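Side-chain contacts in SusD superfamily protein (Bacteroides thetaiotaomicron, PDB 3MCX), which is of unknown function but, as a SusD-family protein of the outer membrane, probably helps capture glycans at the cell surface: residues A[405-408]-A[409-412]; A[419-422]-A[423-427]; A[90-93]-A[94-97]; A[129-132]-A[133-136]. All coordinates share one frame; numbering follows the deposited sequence.

Contact 1. Residues A[405-408]-A[409-412]; sequences RILK and ERRK
Arg-405 and Glu-409 stand one turn apart on helix 403-414, and the backbone between 405-408 and 409-412 is regular alpha-helix: the N-H groups of Glu-409, Arg-410, Arg-411 and Lys-412 each bond to the carbonyl four residues back, from 2.9 Å (Arg-410 N to Ile-406 O) to 3.1 Å (Lys-412 N to Lys-408 O). The side chains of Arg-405 and Glu-409 run alongside each other and close an i to i+4 salt bridge, Arg-405 NH1 to Glu-409 OE1 at 2.9 Å, nearly straight at 165°. The oxygen sits at the edge of the guanidinium, in its plane, and offers its anti lone pair, while the two flat groups are turned 38° from each other. Both chains leave with CG opposite the backbone N (chi1 -170° in Arg-405) and bend at chi2, which folds their ends together. A water ties the group up further: it donates to Glu-409 OE1 at 2.7 Å and accepts from Arg-405 NH2 and Lys-412 NZ. Elsewhere round the helix, Leu-407 CD2 packs on Arg-410 CD at 4.0 Å. Outside, Glu-409 OE2 pairs with Arg-309, Lys-408 with Glu-303 and Arg-411 with Asp-55, while Arg-410 hydrogen-bonds Asn-362. Glu-409 is buried, yet its two oxygens face two arginines and a water-linked lysine, which would probably keep it ionised and soften the repulsion between Arg-405 and Lys-412.

Contact 2. Residues A[419-422]-A[423-427]; sequences EVFY and DYLRN
Arg-426 N bonds to Tyr-422 O at 2.9 Å, almost perfectly straight at 177°, and the side chain of the same arginine turns back along this short helix, 420-426. Its NH2 reaches Asp-423 OD1 at 2.8 Å in a salt bridge bent to 135°, meeting the oxygen from above the carboxylate plane. Arg-426 CG lies between the backbone N and the carbonyl carbon (chi1 68°), which folds the guanidinium over its own helix, one face on Asp-423 CA. A water then links Glu-419 OE1, 2.7 Å away, weakly to Arg-426 NH1. Asn-427 ND2 bonds to Asp-423 O at 2.9 Å. In the packing, Leu-425 CD1 sits over the Phe-421 ring in a CH-pi contact, 3.8 Å from its centroid, and also touches Tyr-422 CD1. Val-420 CG1 meets the edge of the Tyr-424 ring at CE1, 3.8 Å away. Beyond the segments, Asp-423 OD2 pairs with Arg-410, Arg-426 NE with Glu-365, and Glu-419 with Arg-138. Were Asp-423 an alanine, Arg-410 and Arg-426 would probably be left as close like charges without the carboxylate that binds both. Buried charges are thus met by acids, with apolar and aromatic contacts packed around the same turns.

Contact 3. Residues A[90-93]-A[94-97]; sequences TVYK and VIRQ
Tyr-92 and Ile-95, like the rest of 90-97, ride on unbroken alpha-helix, with each N-H from Val-94 to Gln-97 bonded to the carbonyl four residues earlier, as in Ile-95 N to Val-91 O at 2.9 Å. Ile-95 CD1 lies beside the tyrosine ring, 4.1 Å from Tyr-92 CD1, and also comes within 4.3 Å of Val-91 CG1. The side chains of Tyr-92 and Ile-95 point the same way, and Tyr-92 OH is bound by Pro-155 O. These are i to i+3 and i to i+4 contacts along one helix of a largely helical SusD-family protein: Val-91, Tyr-92 and Val-94 pack on helix 115-140, whereas Lys-93, Val-94 and Gln-97 reach helix 21-36. In one of its two conformers Arg-96 lays a face of its guanidinium over Lys-93 CA, so that contact is not constant. Lys-93 has CG opposite the backbone N (chi1 -172°) and is extended beyond it, which carries CE out alongside Gln-97, 3.9 Å from Gln-97 NE2. With a glycine in place of Gln-97, the lysine's methylenes would probably lose the amide beside them, leaving the chain freer to swing, and Lys-93 O the carbon resting against it. That carbon, Gln-97 CG, lies 3.3 Å from Lys-93 O.

Contact 4. Residues A[129-132]-A[133-136]; sequences RGLS and LFNL
Leu-131 and Asn-135 meet in a wholly buried intrahelical contact, one turn apart in the C-terminal half of helix 115-140, which runs between helices 81-106, 172-186 and 201-214. Four regular backbone bonds carry the helix through it, among them Phe-134 N to Gly-130 O and Asn-135 N to Leu-131 O, both 2.9 Å. The Asn-135 amide crosses the leucine at a slant, its ND2 3.8 Å from Leu-131 CG. That nitrogen also lies 3.1 Å from Leu-131 O, but the angle is too poor for a hydrogen bond; its partners are the hydroxyls of Tyr-40 and Tyr-41. Leu-131 starts with CG opposite its backbone N (chi1 -178°), and its CD1 comes within 4.4 Å of Phe-134 CD2, a loose touch. Phe-134 CB lies 3.4 Å from Gly-130 O. Ser-132 turns its hydroxyl back to Met-128 O and on to Tyr-40, while Arg-129 ends at Asp-182 and Asn-99. Leu-131 and Phe-134 pack on helix 201-214, and Leu-133 on helix 172-186. Arg-129, the Ser-132 hydroxyl and Asn-135 ND2 are thus satisfied by partners beyond the segments; the two tyrosine hydroxyls on ND2 probably fix the rotation of the amide, while the leucines and phenylalanine fill the apolar faces.

How the contacts relate
The four contacts form two touching pairs. Contacts 1 and 2, with centres 11 Å apart, sit on successive helices that join where Arg-410 NE comes 2.9 Å from Asp-423 OD2. Contacts 3 and 4, 10 Å between centres, are likewise on successive helices, but meet by packing, as where Tyr-92 CE2 lies 3.5 Å from Leu-136 CD1. Between the pairs, contacts 2 and 4 come nearest, their closest atoms about 6 Å apart. Contacts 1 and 3 lie on opposite sides of the chain's centre. Zinc stays at a distance: the Arg-405 side chain is about 10 Å from a bound zinc ion and that of Leu-133 about 11 Å.

Contact 1. Residues A[405-408]-A[409-412]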
loop_
_atom_site.group_PDB
_atom_site.type_symbol
_atom_site.label_atom_id
_atom_site.label_comp_id
_atom_site.label_asym_id
_atom_site.label_seq_id
_atom_site.Cartn_x
_atom_site.Cartn_y
_atom_site.Cartn_z
ATOM N N ARG A 405 6.592 14.253 14.500
ATOM C CA ARG A 405 5.902 15.201 13.619
ATOM C C ARG A 405 5.747 14.706 12.185
ATOM O O ARG A 405 4.692 14.895 11.561
ATOM C CB ARG A 405 6.560 16.557 13.662
ATOM C CG ARG A 405 5.734 17.644 12.963
ATOM C CD ARG A 405 4.416 17.876 13.692
ATOM N NE ARG A 405 3.551 18.855 13.042
ATOM C CZ ARG A 405 2.747 18.602 12.009
ATOM N NH1 ARG A 405 2.748 17.411 11.391
ATOM N NH2 ARG A 405 2.009 19.610 11.529
ATOM N N ILE A 406 6.755 14.017 11.659
ATOM C CA ILE A 406 6.667 13.412 10.350
ATOM C C ILE A 406 5.609 12.301 10.322
ATOM O O ILE A 406 4.779 12.212 9.403
ATOM C CB ILE A 406 8.019 12.815 9.904
ATOM C CG1 ILE A 406 9.085 13.909 9.779
ATOM C CG2 ILE A 406 7.848 12.087 8.575
ATOM C CD1 ILE A 406 10.502 13.308 9.585
ATOM N N LEU A 407 5.649 11.444 11.337
ATOM C CA LEU A 407 4.728 10.315 11.395
ATOM C C LEU A 407 3.268 10.758 11.548
ATOM O O LEU A 407 2.386 10.144 10.942
ATOM C CB LEU A 407 5.178 9.330 12.499
ATOM C CG LEU A 407 6.556 8.690 12.242
ATOM C CD1 LEU A 407 6.818 7.608 13.340
ATOM C CD2 LEU A 407 6.698 8.045 10.865
ATOM N N LYS A 408 3.030 11.805 12.354
ATOM C CA LYS A 408 1.709 12.445 12.372
ATOM C C LYS A 408 1.278 12.932 10.997
ATOM O O LYS A 408 0.145 12.688 10.584
ATOM C CB LYS A 408 1.658 13.616 13.343
ATOM C CG LYS A 408 1.598 13.240 14.828
ATOM C CD LYS A 408 1.367 14.476 15.692
ATOM C CE LYS A 408 1.072 14.184 17.150
ATOM N NZ LYS A 408 0.690 15.425 17.918
ATOM N N GLU A 409 2.151 13.609 10.272
ATOM C CA GLU A 409 1.788 14.101 8.951
ATOM C C GLU A 409 1.479 12.962 8.005
ATOM O O GLU A 409 0.524 13.048 7.204
ATOM C CB GLU A 409 2.903 14.985 8.383
ATOM C CG GLU A 409 2.431 15.896 7.260
ATOM C CD GLU A 409 1.382 16.874 7.701
ATOM O OE1 GLU A 409 1.290 17.209 8.901
ATOM O OE2 GLU A 409 0.652 17.342 6.806
ATOM N N ARG A 410 2.253 11.878 8.070
ATOM C CA ARG A 410 1.978 10.711 7.239
ATOM C C ARG A 410 0.623 10.097 7.527
ATOM O O ARG A 410 -0.090 9.677 6.609
ATOM C CB ARG A 410 3.052 9.630 7.414
ATOM C CG ARG A 410 4.450 10.010 6.866
ATOM C CD ARG A 410 5.486 8.884 7.096
ATOM N NE ARG A 410 5.094 7.695 6.361
ATOM C CZ ARG A 410 5.427 7.391 5.108
ATOM N NH1 ARG A 410 6.312 8.106 4.423
ATOM N NH2 ARG A 410 4.917 6.324 4.581
ATOM N N ARG A 411 0.261 10.015 8.804
ATOM C CA ARG A 411 -1.048 9.470 9.184
ATOM C C ARG A 411 -2.171 10.335 8.585
ATOM O O ARG A 411 -3.175 9.809 8.081
ATOM C CB ARG A 411 -1.193 9.356 10.704
ATOM C CG ARG A 411 -0.397 8.158 11.242
ATOM C CD ARG A 411 -0.300 8.254 12.736
ATOM N NE ARG A 411 -1.600 8.128 13.384
ATOM C CZ ARG A 411 -1.834 8.429 14.659
ATOM N NH1 ARG A 411 -0.852 8.894 15.450
ATOM N NH2 ARG A 411 -3.062 8.270 15.168
ATOM N N LYS A 412 -2.008 11.648 8.643
ATOM C CA LYS A 412 -3.023 12.556 8.102
ATOM C C LYS A 412 -3.089 12.435 6.554
ATOM O O LYS A 412 -4.159 12.394 5.973
ATOM C CB LYS A 412 -2.730 13.999 8.471
ATOM C CG LYS A 412 -2.858 14.319 9.962
ATOM C CD LYS A 412 -2.425 15.737 10.270
ATOM C CE LYS A 412 -2.310 15.994 11.759
ATOM N NZ LYS A 412 -2.097 17.449 12.061
HETATM O O HOH W 1 -0.431 18.767 10.226
#

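Contact 2. Residues A[419-422]-A[423-427]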
loop_
_atom_site.group_PDB
_atom_site.type_symbol
_atom_site.label_atom_id
_atom_site.label_comp_id
_atom_site.label_asym_id
_atom_site.label_seq_id
_atom_site.Cartn_x
_atom_site.Cartn_y
_atom_site.Cartn_z
ATOM N N GLU A 419 -0.279 2.219 3.806
ATOM C CA GLU A 419 1.115 2.283 4.261
ATOM C C GLU A 419 1.316 2.556 5.746
ATOM O O GLU A 419 2.382 2.246 6.267
ATOM C CB GLU A 419 1.910 3.321 3.487
ATOM C CG GLU A 419 2.156 2.937 2.050
ATOM C CD GLU A 419 2.968 1.702 1.911
ATOM O OE1 GLU A 419 3.977 1.571 2.650
ATOM O OE2 GLU A 419 2.609 0.814 1.123
ATOM N N VAL A 420 0.366 3.193 6.423
ATOM C CA VAL A 420 0.612 3.650 7.787
ATOM C C VAL A 420 1.074 2.573 8.771
ATOM O O VAL A 420 1.915 2.850 9.632
ATOM C CB VAL A 420 -0.599 4.478 8.309
ATOM C CG1 VAL A 420 -0.659 4.572 9.836
ATOM C CG2 VAL A 420 -0.560 5.849 7.640
ATOM N N PHE A 421 0.570 1.352 8.660
ATOM C CA PHE A 421 1.063 0.260 9.514
ATOM C C PHE A 421 2.588 0.180 9.550
ATOM O O PHE A 421 3.202 0.050 10.597
ATOM C CB PHE A 421 0.476 -1.028 8.931
ATOM C CG PHE A 421 0.804 -2.312 9.666
ATOM C CD1 PHE A 421 0.814 -2.407 11.036
ATOM C CD2 PHE A 421 0.997 -3.493 8.929
ATOM C CE1 PHE A 421 1.013 -3.611 11.653
ATOM C CE2 PHE A 421 1.223 -4.680 9.556
ATOM C CZ PHE A 421 1.214 -4.748 10.901
ATOM N N TYR A 422 3.164 0.242 8.362
ATOM C CA TYR A 422 4.627 0.086 8.203
ATOM C C TYR A 422 5.395 1.236 8.836
ATOM O O TYR A 422 6.526 1.049 9.295
ATOM C CB TYR A 422 4.943 -0.095 6.714
ATOM C CG TYR A 422 4.177 -1.260 6.166
ATOM C CD1 TYR A 422 4.472 -2.563 6.600
ATOM C CD2 TYR A 422 3.069 -1.059 5.348
ATOM C CE1 TYR A 422 3.767 -3.635 6.169
ATOM C CE2 TYR A 422 2.306 -2.170 4.918
ATOM C CZ TYR A 422 2.663 -3.435 5.344
ATOM O OH TYR A 422 1.922 -4.546 4.948
ATOM N N ASP A 423 4.773 2.419 8.911
ATOM C CA ASP A 423 5.367 3.568 9.635
ATOM C C ASP A 423 5.683 3.202 11.079
ATOM O O ASP A 423 6.724 3.581 11.615
ATOM C CB ASP A 423 4.428 4.781 9.651
ATOM C CG ASP A 423 4.089 5.307 8.285
ATOM O OD1 ASP A 423 4.516 4.769 7.235
ATOM O OD2 ASP A 423 3.377 6.351 8.259
ATOM N N TYR A 424 4.770 2.490 11.738
ATOM C CA TYR A 424 5.007 2.068 13.100
ATOM C C TYR A 424 6.082 0.986 13.112
ATOM O O TYR A 424 7.035 1.059 13.890
ATOM C CB TYR A 424 3.740 1.486 13.725
ATOM C CG TYR A 424 2.663 2.498 14.020
ATOM C CD1 TYR A 424 1.769 2.865 13.030
ATOM C CD2 TYR A 424 2.527 3.064 15.284
ATOM C CE1 TYR A 424 0.771 3.802 13.302
ATOM C CE2 TYR A 424 1.539 3.981 15.546
ATOM C CZ TYR A 424 0.638 4.314 14.555
ATOM O OH TYR A 424 -0.362 5.249 14.817
ATOM N N LEU A 425 5.953 -0.014 12.231
ATOM C CA LEU A 425 6.842 -1.177 12.283
ATOM C C LEU A 425 8.299 -0.763 12.104
ATOM O O LEU A 425 9.170 -1.173 12.890
ATOM C CB LEU A 425 6.443 -2.200 11.241
ATOM C CG LEU A 425 5.029 -2.797 11.362
ATOM C CD1 LEU A 425 4.770 -3.827 10.251
ATOM C CD2 LEU A 425 4.777 -3.371 12.779
ATOM N N ARG A 426 8.582 0.018 11.061
ATOM C CA ARG A 426 9.994 0.345 10.788
ATOM C C ARG A 426 10.629 1.268 11.806
ATOM O O ARG A 426 11.850 1.382 11.890
ATOM C CB ARG A 426 10.185 0.940 9.392
ATOM C CG ARG A 426 9.582 2.299 9.188
ATOM C CD ARG A 426 9.963 2.877 7.824
ATOM N NE ARG A 426 9.171 4.085 7.608
ATOM C CZ ARG A 426 7.945 4.091 7.078
ATOM N NH1 ARG A 426 7.359 2.989 6.643
ATOM N NH2 ARG A 426 7.301 5.247 6.969
ATOM N N ASN A 427 9.787 1.916 12.615
ATOM C CA ASN A 427 10.241 2.755 13.690
ATOM C C ASN A 427 10.185 2.115 15.075
ATOM O O ASN A 427 10.469 2.759 16.083
ATOM C CB ASN A 427 9.509 4.100 13.634
ATOM C CG ASN A 427 9.984 4.934 12.466
ATOM O OD1 ASN A 427 11.174 5.304 12.442
ATOM N ND2 ASN A 427 9.135 5.164 11.472
HETATM O O HOH W 2 6.002 2.641 4.129
#

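Contact 3. Residues A[90-93]-A[94-97]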
loop_
_atom_site.group_PDB
_atom_site.type_symbol
_atom_site.label_atom_id
_atom_site.label_comp_id
_atom_site.label_asym_id
_atom_site.label_seq_id
_atom_site.Cartn_x
_atom_site.Cartn_y
_atom_site.Cartn_z
ATOM N N THR A 90 -2.795 -15.214 -5.094
ATOM C CA THR A 90 -3.000 -14.233 -6.164
ATOM C C THR A 90 -1.700 -13.518 -6.481
ATOM O O THR A 90 -1.396 -13.281 -7.666
ATOM C CB THR A 90 -4.135 -13.257 -5.810
ATOM O OG1 THR A 90 -5.317 -14.019 -5.485
ATOM C CG2 THR A 90 -4.423 -12.264 -6.950
ATOM N N VAL A 91 -0.933 -13.113 -5.452
ATOM C CA VAL A 91 0.336 -12.436 -5.713
ATOM C C VAL A 91 1.327 -13.389 -6.353
ATOM O O VAL A 91 2.047 -13.010 -7.286
ATOM C CB VAL A 91 0.874 -11.689 -4.480
ATOM C CG1 VAL A 91 2.203 -11.028 -4.835
ATOM C CG2 VAL A 91 -0.131 -10.626 -4.033
ATOM N N TYR A 92 1.348 -14.648 -5.920
ATOM C CA TYR A 92 2.221 -15.624 -6.583
ATOM C C TYR A 92 1.818 -15.857 -8.044
ATOM O O TYR A 92 2.647 -16.128 -8.888
ATOM C CB TYR A 92 2.330 -16.940 -5.791
ATOM C CG TYR A 92 3.428 -16.880 -4.772
ATOM C CD1 TYR A 92 4.738 -16.829 -5.180
ATOM C CD2 TYR A 92 3.144 -16.806 -3.401
ATOM C CE1 TYR A 92 5.754 -16.728 -4.258
ATOM C CE2 TYR A 92 4.145 -16.701 -2.485
ATOM C CZ TYR A 92 5.459 -16.656 -2.915
ATOM O OH TYR A 92 6.459 -16.488 -1.982
ATOM N N LYS A 93 0.520 -15.787 -8.354
ATOM C CA LYS A 93 0.084 -15.902 -9.746
ATOM C C LYS A 93 0.671 -14.756 -10.573
ATOM O O LYS A 93 1.140 -14.983 -11.686
ATOM C CB LYS A 93 -1.452 -15.916 -9.849
ATOM C CG LYS A 93 -1.990 -16.223 -11.246
ATOM C CD LYS A 93 -3.535 -16.348 -11.126
ATOM C CE LYS A 93 -4.238 -16.523 -12.463
ATOM N NZ LYS A 93 -5.732 -16.440 -12.200
ATOM N N VAL A 94 0.622 -13.535 -10.033
ATOM C CA VAL A 94 1.228 -12.407 -10.725
ATOM C C VAL A 94 2.730 -12.666 -10.910
ATOM O O VAL A 94 3.257 -12.448 -12.004
ATOM C CB VAL A 94 1.005 -11.091 -10.008
ATOM C CG1 VAL A 94 1.922 -9.984 -10.589
ATOM C CG2 VAL A 94 -0.484 -10.680 -10.122
ATOM N N ILE A 95 3.427 -13.131 -9.874
ATOM C CA ILE A 95 4.869 -13.393 -9.993
ATOM C C ILE A 95 5.135 -14.418 -11.102
ATOM O O ILE A 95 5.997 -14.225 -11.969
ATOM C CB ILE A 95 5.451 -13.850 -8.643
ATOM C CG1 ILE A 95 5.503 -12.654 -7.693
ATOM C CG2 ILE A 95 6.834 -14.502 -8.856
ATOM C CD1 ILE A 95 5.804 -13.005 -6.235
ATOM N N ARG A 96 4.357 -15.474 -11.097
ATOM C CA ARG A 96 4.511 -16.504 -12.116
ATOM C C ARG A 96 4.312 -15.953 -13.526
ATOM O O ARG A 96 5.057 -16.275 -14.424
ATOM C CB ARG A 96 3.630 -17.701 -11.800
ATOM C CG ARG A 96 4.095 -18.392 -10.519
ATOM C CD ARG A 96 3.316 -19.631 -10.143
ATOM N NE ARG A 96 1.911 -19.654 -10.523
ATOM C CZ ARG A 96 0.951 -19.649 -9.619
ATOM N NH1 ARG A 96 1.306 -19.626 -8.354
ATOM N NH2 ARG A 96 -0.289 -19.673 -9.961
ATOM N N GLN A 97 3.311 -15.121 -13.700
ATOM C CA GLN A 97 3.088 -14.507 -14.999
ATOM C C GLN A 97 4.239 -13.585 -15.408
ATOM O O GLN A 97 4.645 -13.580 -16.563
ATOM C CB GLN A 97 1.751 -13.772 -15.027
ATOM C CG GLN A 97 0.562 -14.745 -14.937
ATOM C CD GLN A 97 -0.776 -14.091 -15.239
ATOM O OE1 GLN A 97 -0.848 -12.922 -15.599
ATOM N NE2 GLN A 97 -1.850 -14.874 -15.095
#

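Contact 4. Residues A[129-132]-A[133-136]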
loop_
_atom_site.group_PDB
_atom_site.type_symbol
_atom_site.label_atom_id
_atom_site.label_comp_id
_atom_site.label_asym_id
_atom_site.label_seq_id
_atom_site.Cartn_x
_atom_site.Cartn_y
_atom_site.Cartn_z
ATOM N N ARG A 129 7.272 -7.782 -10.634
ATOM C CA ARG A 129 7.786 -8.947 -9.882
ATOM C C ARG A 129 8.363 -8.518 -8.526
ATOM O O ARG A 129 8.120 -9.142 -7.500
ATOM C CB ARG A 129 8.855 -9.689 -10.673
ATOM C CG ARG A 129 9.139 -11.093 -10.138
ATOM C CD ARG A 129 10.099 -11.869 -10.976
ATOM N NE ARG A 129 11.457 -11.346 -10.952
ATOM C CZ ARG A 129 12.433 -11.801 -11.716
ATOM N NH1 ARG A 129 12.198 -12.772 -12.567
ATOM N NH2 ARG A 129 13.672 -11.295 -11.629
ATOM N N GLY A 130 9.149 -7.463 -8.540
ATOM C CA GLY A 130 9.730 -6.949 -7.308
ATOM C C GLY A 130 8.704 -6.417 -6.342
ATOM O O GLY A 130 8.721 -6.726 -5.131
ATOM N N LEU A 131 7.745 -5.651 -6.878
ATOM C CA LEU A 131 6.666 -5.119 -6.041
ATOM C C LEU A 131 5.846 -6.253 -5.405
ATOM O O LEU A 131 5.502 -6.197 -4.221
ATOM C CB LEU A 131 5.773 -4.241 -6.898
ATOM C CG LEU A 131 4.604 -3.549 -6.225
ATOM C CD1 LEU A 131 5.073 -2.754 -5.010
ATOM C CD2 LEU A 131 3.894 -2.634 -7.277
ATOM N N SER A 132 5.585 -7.291 -6.200
ATOM C CA SER A 132 4.811 -8.422 -5.719
ATOM C C SER A 132 5.546 -9.149 -4.578
ATOM O O SER A 132 4.952 -9.459 -3.558
ATOM C CB SER A 132 4.440 -9.316 -6.878
ATOM O OG SER A 132 3.558 -8.648 -7.793
ATOM N N LEU A 133 6.843 -9.417 -4.758
ATOM C CA LEU A 133 7.607 -10.103 -3.718
ATOM C C LEU A 133 7.639 -9.213 -2.464
ATOM O O LEU A 133 7.508 -9.724 -1.342
ATOM C CB LEU A 133 9.004 -10.419 -4.210
ATOM C CG LEU A 133 9.931 -11.077 -3.171
ATOM C CD1 LEU A 133 9.352 -12.347 -2.551
ATOM C CD2 LEU A 133 11.342 -11.342 -3.768
ATOM N N PHE A 134 7.805 -7.897 -2.620
ATOM C CA PHE A 134 7.782 -6.960 -1.494
ATOM C C PHE A 134 6.468 -7.069 -0.717
ATOM O O PHE A 134 6.457 -7.145 0.510
ATOM C CB PHE A 134 8.000 -5.533 -2.024
ATOM C CG PHE A 134 7.941 -4.446 -0.985
ATOM C CD1 PHE A 134 8.848 -4.396 0.042
ATOM C CD2 PHE A 134 7.001 -3.441 -1.074
ATOM C CE1 PHE A 134 8.826 -3.357 0.955
ATOM C CE2 PHE A 134 6.964 -2.412 -0.143
ATOM C CZ PHE A 134 7.879 -2.363 0.847
ATOM N N ASN A 135 5.351 -7.054 -1.447
ATOM C CA ASN A 135 4.029 -7.168 -0.829
ATOM C C ASN A 135 3.870 -8.441 -0.026
ATOM O O ASN A 135 3.367 -8.421 1.103
ATOM C CB ASN A 135 2.954 -7.041 -1.904
ATOM C CG ASN A 135 2.831 -5.606 -2.430
ATOM O OD1 ASN A 135 2.984 -4.640 -1.669
ATOM N ND2 ASN A 135 2.526 -5.462 -3.725
ATOM N N LEU A 136 4.301 -9.580 -0.584
ATOM C CA LEU A 136 4.241 -10.829 0.172
ATOM C C LEU A 136 5.124 -10.787 1.433
ATOM O O LEU A 136 4.743 -11.266 2.485
ATOM C CB LEU A 136 4.658 -12.010 -0.694
ATOM C CG LEU A 136 3.622 -12.427 -1.744
ATOM C CD1 LEU A 136 4.303 -13.182 -2.865
ATOM C CD2 LEU A 136 2.520 -13.256 -1.094
#